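Local coordinates for protein transcriptional regulator, BadM/Rrf2 family (Thermincola potens, PDB 4CIC) that probably binds DNA as a dimeric winged helix-turn-helix transcription regulator of the Rrf2 family, linked to control of iron-sulfur cluster biogenesis, at residues Pro75-Gly81 with Leu128-Ala134; Ala56-Lys60 with Ile70-Glu74. The protein carries 3 engineered substitutions. All blocks are in the same frame, centred on the assembly; numbering follows the deposited sequence.

Interaction 1. Residues Pro75-Gly81 with Leu128-Ala134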
loop_
_atom_site.group_PDB
_atom_site.type_symbol
_atom_site.label_atom_id
_atom_site.label_comp_id
_atom_site.label_asym_id
_atom_site.label_seq_id
_atom_site.Cartn_x
_atom_site.Cartn_y
_atom_site.Cartn_z
ATOM N N PRO A 75 -21.541 9.313 9.628
ATOM C CA PRO A 75 -20.588 8.904 8.590
ATOM C C PRO A 75 -19.638 10.023 8.162
ATOM O O PRO A 75 -18.467 9.721 7.826
ATOM C CB PRO A 75 -21.490 8.466 7.425
ATOM C CG PRO A 75 -22.795 7.978 8.142
ATOM C CD PRO A 75 -22.927 8.906 9.319
ATOM N N ARG A 76 -20.083 11.271 8.191
ATOM C CA ARG A 76 -19.216 12.390 7.789
ATOM C C ARG A 76 -18.046 12.605 8.756
ATOM O O ARG A 76 -17.056 13.259 8.403
ATOM C CB ARG A 76 -20.018 13.685 7.641
ATOM C CG ARG A 76 -20.599 14.182 8.951
ATOM C CD ARG A 76 -21.674 15.260 8.742
ATOM N NE ARG A 76 -22.153 15.709 10.050
ATOM C CZ ARG A 76 -21.678 16.775 10.686
ATOM N NH1 ARG A 76 -20.739 17.520 10.117
ATOM N NH2 ARG A 76 -22.148 17.102 11.880
ATOM N N ASP A 77 -18.165 12.054 9.963
ATOM C CA ASP A 77 -17.115 12.167 10.983
ATOM C C ASP A 77 -16.286 10.884 11.128
ATOM O O ASP A 77 -15.581 10.711 12.121
ATOM C CB ASP A 77 -17.723 12.528 12.341
ATOM C CG ASP A 77 -18.364 13.918 12.341
ATOM O OD1 ASP A 77 -17.790 14.838 11.708
ATOM O OD2 ASP A 77 -19.436 14.095 12.964
ATOM N N ILE A 78 -16.398 9.973 10.167
ATOM C CA ILE A 78 -15.559 8.773 10.190
ATOM C C ILE A 78 -14.772 8.687 8.892
ATOM O O ILE A 78 -15.347 8.417 7.838
ATOM C CB ILE A 78 -16.407 7.472 10.381
ATOM C CG1 ILE A 78 -17.202 7.555 11.679
ATOM C CG2 ILE A 78 -15.479 6.241 10.393
ATOM C CD1 ILE A 78 -18.221 6.432 11.859
ATOM N N LYS A 79 -13.453 8.895 8.967
ATOM C CA LYS A 79 -12.580 8.690 7.811
ATOM C C LYS A 79 -12.264 7.209 7.641
ATOM O O LYS A 79 -12.205 6.475 8.615
ATOM C CB LYS A 79 -11.244 9.444 7.985
ATOM C CG LYS A 79 -11.398 10.937 8.098
ATOM C CD LYS A 79 -10.114 11.588 8.549
ATOM C CE LYS A 79 -10.293 13.090 8.691
ATOM N NZ LYS A 79 -9.008 13.755 9.078
ATOM N N VAL A 80 -12.058 6.759 6.408
ATOM C CA VAL A 80 -11.678 5.371 6.199
ATOM C C VAL A 80 -10.381 5.096 6.966
ATOM O O VAL A 80 -10.203 4.030 7.558
ATOM C CB VAL A 80 -11.512 5.036 4.707
ATOM C CG1 VAL A 80 -11.020 3.621 4.546
ATOM C CG2 VAL A 80 -12.864 5.186 4.005
ATOM N N GLY A 81 -9.479 6.063 6.948
ATOM C CA GLY A 81 -8.241 5.931 7.697
ATOM C C GLY A 81 -8.411 5.725 9.200
ATOM O O GLY A 81 -7.577 5.066 9.829
ATOM N N LEU A 128 -6.634 7.746 2.370
ATOM C CA LEU A 128 -7.631 7.169 3.285
ATOM C C LEU A 128 -8.181 8.196 4.270
ATOM O O LEU A 128 -9.286 8.036 4.809
ATOM C CB LEU A 128 -7.093 5.947 4.017
ATOM C CG LEU A 128 -6.703 4.777 3.092
ATOM C CD1 LEU A 128 -6.142 3.639 3.892
ATOM C CD2 LEU A 128 -7.922 4.331 2.287
ATOM N N ASP A 129 -7.428 9.261 4.505
ATOM C CA ASP A 129 -7.948 10.327 5.353
ATOM C C ASP A 129 -8.828 11.289 4.564
ATOM O O ASP A 129 -9.535 12.102 5.149
ATOM C CB ASP A 129 -6.796 11.077 6.031
ATOM C CG ASP A 129 -6.244 10.326 7.229
ATOM O OD1 ASP A 129 -6.888 9.340 7.669
ATOM O OD2 ASP A 129 -5.182 10.738 7.744
ATOM N N SER A 130 -8.784 11.194 3.239
ATOM C CA SER A 130 -9.522 12.125 2.392
ATOM C C SER A 130 -10.913 11.609 2.082
ATOM O O SER A 130 -11.705 12.312 1.464
ATOM C CB SER A 130 -8.778 12.364 1.079
ATOM O OG SER A 130 -8.927 11.256 0.205
ATOM N N ILE A 131 -11.202 10.380 2.506
ATOM C CA ILE A 131 -12.495 9.756 2.191
ATOM C C ILE A 131 -13.231 9.437 3.475
ATOM O O ILE A 131 -12.701 8.748 4.342
ATOM C CB ILE A 131 -12.281 8.435 1.410
ATOM C CG1 ILE A 131 -11.588 8.724 0.077
ATOM C CG2 ILE A 131 -13.602 7.709 1.165
ATOM C CD1 ILE A 131 -10.964 7.493 -0.573
ATOM N N THR A 132 -14.470 9.910 3.606
ATOM C CA THR A 132 -15.250 9.543 4.770
ATOM C C THR A 132 -16.336 8.552 4.377
ATOM O O THR A 132 -16.593 8.328 3.191
ATOM C CB THR A 132 -15.985 10.747 5.402
ATOM O OG1 THR A 132 -16.944 11.256 4.472
ATOM C CG2 THR A 132 -15.002 11.847 5.777
ATOM N N LEU A 133 -16.979 7.961 5.370
ATOM C CA LEU A 133 -18.129 7.110 5.079
ATOM C C LEU A 133 -19.236 7.897 4.377
ATOM O O LEU A 133 -19.916 7.350 3.520
ATOM C CB LEU A 133 -18.622 6.400 6.334
ATOM C CG LEU A 133 -17.688 5.375 7.006
ATOM C CD1 LEU A 133 -18.387 4.767 8.240
ATOM C CD2 LEU A 133 -17.313 4.278 6.016
ATOM N N ALA A 134 -19.369 9.191 4.661
ATOM C CA ALA A 134 -20.366 9.981 3.922
ATOM C C ALA A 134 -19.993 10.095 2.442
ATOM O O ALA A 134 -20.863 10.058 1.569
ATOM C CB ALA A 134 -20.540 11.365 4.531
#
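Lys-79 and Thr-132 face each other as a single beta bridge between two N-cap residues, where the link leaving the wing of the winged-helix domain meets the turn between helices 112-129 and 133-143. Backbone bonds flank the bridge. Leu-133 N gives to Ile-78 O (3.0 Å), and Val-80 N gives to Ile-131 O (2.9 Å). Gly-81 N instead reaches Leu-128 O from above the carbonyl plane (2.9 Å). A CB on Gly-81 would clash with Asp-129 OD1, consistent with glycine at this position.

Apolar contacts fill the buried side, where branched aliphatic side chains meet through their methyl groups. Ile-78 and Leu-133 cross, CG2 to CD1 at 3.9 Å; Val-80 turns CG1 to Leu-128 CD2 and lays CG2 beside Ile-131 CG2. Helix 9-23 covers this side through Met-18 and Val-15, while Val-116 and Val-120 of the second subunit pack on Ile-131 and Leu-128.

The polar groups lie on the more exposed side. Asp-129 forms a salt bridge with Arg-85, and the extended Lys-79 chain passes its CD over Asp-129 O (3.5 Å). Thr-132 places OG1 between its backbone N and carbonyl carbon (chi1 64°) to cap helix 133-143, which leaves CG2 in contact with Arg-76 O. An alanine here, lacking OG1 and CG2, would probably leave the start of helix 133-143 without this side-chain cap and open a gap beside Arg-76. Two residues further on, Ala-134 is small enough for its CB to sit 3.7 Å from Arg-76 CA.

Interaction 2. Residues Ala56-Lys60 with Ile70-Glu74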
loop_
_atom_site.group_PDB
_atom_site.type_symbol
_atom_site.label_atom_id
_atom_site.label_comp_id
_atom_site.label_asym_id
_atom_site.label_seq_id
_atom_site.Cartn_x
_atom_site.Cartn_y
_atom_site.Cartn_z
ATOM N N ALA A 56 -13.504 0.897 20.286
ATOM C CA ALA A 56 -12.931 2.115 19.720
ATOM C C ALA A 56 -13.903 3.278 19.689
ATOM O O ALA A 56 -13.505 4.418 19.469
ATOM C CB ALA A 56 -12.443 1.844 18.313
ATOM N N GLY A 57 -15.185 2.991 19.868
ATOM C CA GLY A 57 -16.177 4.048 19.864
ATOM C C GLY A 57 -16.667 4.356 18.458
ATOM O O GLY A 57 -17.247 5.417 18.221
ATOM N N LEU A 58 -16.448 3.428 17.532
ATOM C CA LEU A 58 -16.894 3.594 16.148
ATOM C C LEU A 58 -18.291 3.015 15.923
ATOM O O LEU A 58 -18.998 3.433 15.016
ATOM C CB LEU A 58 -15.913 2.958 15.163
ATOM C CG LEU A 58 -14.667 3.814 14.915
ATOM C CD1 LEU A 58 -13.662 3.094 14.023
ATOM C CD2 LEU A 58 -15.100 5.148 14.294
ATOM N N VAL A 59 -18.651 2.019 16.727
ATOM C CA VAL A 59 -19.984 1.440 16.638
ATOM C C VAL A 59 -20.527 1.227 18.031
ATOM O O VAL A 59 -19.779 1.147 19.007
ATOM C CB VAL A 59 -20.003 0.089 15.896
ATOM C CG1 VAL A 59 -19.377 0.215 14.508
ATOM C CG2 VAL A 59 -19.302 -0.965 16.710
ATOM N N LYS A 60 -21.851 1.197 18.133
ATOM C CA LYS A 60 -22.474 0.963 19.424
ATOM C C LYS A 60 -23.588 -0.059 19.277
ATOM O O LYS A 60 -24.153 -0.239 18.196
ATOM C CB LYS A 60 -23.000 2.268 20.028
ATOM C CG LYS A 60 -23.913 3.044 19.112
ATOM C CD LYS A 60 -24.432 4.319 19.768
ATOM C CE LYS A 60 -25.384 4.015 20.907
ATOM N NZ LYS A 60 -25.866 5.273 21.545
ATOM N N ILE A 70 -25.324 0.110 15.448
ATOM C CA ILE A 70 -25.357 1.334 14.640
ATOM C C ILE A 70 -24.003 2.023 14.723
ATOM O O ILE A 70 -23.234 1.762 15.644
ATOM C CB ILE A 70 -26.429 2.359 15.115
ATOM C CG1 ILE A 70 -26.229 2.718 16.585
ATOM C CG2 ILE A 70 -27.777 1.807 14.921
ATOM C CD1 ILE A 70 -27.074 3.889 17.049
ATOM N N LEU A 71 -23.693 2.875 13.751
ATOM C CA LEU A 71 -22.498 3.710 13.881
ATOM C C LEU A 71 -22.627 4.563 15.134
ATOM O O LEU A 71 -23.726 5.030 15.483
ATOM C CB LEU A 71 -22.337 4.637 12.679
ATOM C CG LEU A 71 -22.101 4.049 11.297
ATOM C CD1 LEU A 71 -22.057 5.174 10.278
ATOM C CD2 LEU A 71 -20.799 3.273 11.266
ATOM N N ALA A 72 -21.495 4.780 15.799
ATOM C CA ALA A 72 -21.448 5.607 17.004
ATOM C C ALA A 72 -21.070 7.068 16.722
ATOM O O ALA A 72 -21.123 7.912 17.627
ATOM C CB ALA A 72 -20.482 4.998 18.008
ATOM N N ARG A 73 -20.679 7.345 15.477
ATOM C CA ARG A 73 -20.450 8.701 14.967
ATOM C C ARG A 73 -21.132 8.788 13.605
ATOM O O ARG A 73 -21.357 7.761 12.966
ATOM C CB ARG A 73 -18.953 8.978 14.768
ATOM C CG ARG A 73 -18.107 8.783 15.998
ATOM C CD ARG A 73 -16.962 9.780 16.024
ATOM N NE ARG A 73 -16.008 9.620 14.919
ATOM C CZ ARG A 73 -14.917 8.863 14.975
ATOM N NH1 ARG A 73 -14.654 8.170 16.076
ATOM N NH2 ARG A 73 -14.091 8.792 13.932
ATOM N N GLU A 74 -21.429 10.002 13.152
ATOM C CA GLU A 74 -22.080 10.191 11.851
ATOM C C GLU A 74 -21.072 9.819 10.777
ATOM O O GLU A 74 -19.886 9.977 10.995
ATOM C CB GLU A 74 -22.499 11.647 11.663
ATOM C CG GLU A 74 -23.692 12.083 12.558
ATOM C CD GLU A 74 -23.925 13.589 12.558
ATOM O OE1 GLU A 74 -23.943 14.202 11.471
ATOM O OE2 GLU A 74 -24.090 14.161 13.653
#
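Lys-60 CG and Ile-70 CG1 each sit between the backbone N and the carbonyl carbon (chi1 53° and 56°); with the two residues paired on one face of an antiparallel hairpin, this sets the chains side by side. Lys-60 CG and Ile-70 CG1 meet at 3.4 Å, tighter than usual for two carbons. The lysine's methylene chain thus serves as an apolar neighbour for the isoleucine.

Their backbones form the hydrogen-bonded pair, Lys-60 N to Ile-70 O at 2.9 Å and Ile-70 N to Lys-60 O at 3.0 Å. Val-59 and Leu-71 make the non-hydrogen-bonded pair next to it. Beyond the strand ends, Ala-72 N gives a third bond to Leu-58 O (2.9 Å), the donor standing above the carbonyl plane. The small CB of Ala-72 fits against Gly-57 O at 3.3 Å. Gly-57, at positive phi, closes helix 43-55 in a Schellman motif, a backbone shape in which a CB would be jammed.

Bends at chi2 and chi3 carry Arg-73 back across Leu-58, whose CD2 lies over one face of the guanidinium, 3.5 Å from NH1. Arg-73 NH2 is hydrogen-bonded to Asp-77 O, which helps fix the group there.

The hairpin of strands 59-62 and 68-71 is the wing of the winged helix-turn-helix fold: Leu-71 packs on Met-18 and Leu-21 of helix 9-23, Val-59, in the conformer given, also packs there, and Leu-58 meets Leu-53 of helix 43-55 and Val-86 of helix 80-87.

Overall arrangement
Interaction 2 comes first along the chain and closes the base of the wing; the chain then runs straight into 75-81, where interaction 1 begins. Their centres lie 13 Å apart, and they meet in one apolar layer: Ile-78 touches Leu-58 and Leu-71, and Leu-133 also reaches Leu-71. Helix 9-23 packs on both, through Met-18 among others, and helix 80-87 starts within interaction 1 and touches interaction 2 through Val-86. Interaction 1 joins this DNA-binding type of domain to helices 112-129 and 133-143, where the second subunit itself packs on Leu-128 and Ile-131. Together they connect the wing with the side that meets the second subunit, consistent with a dimeric DNA-binding regulator.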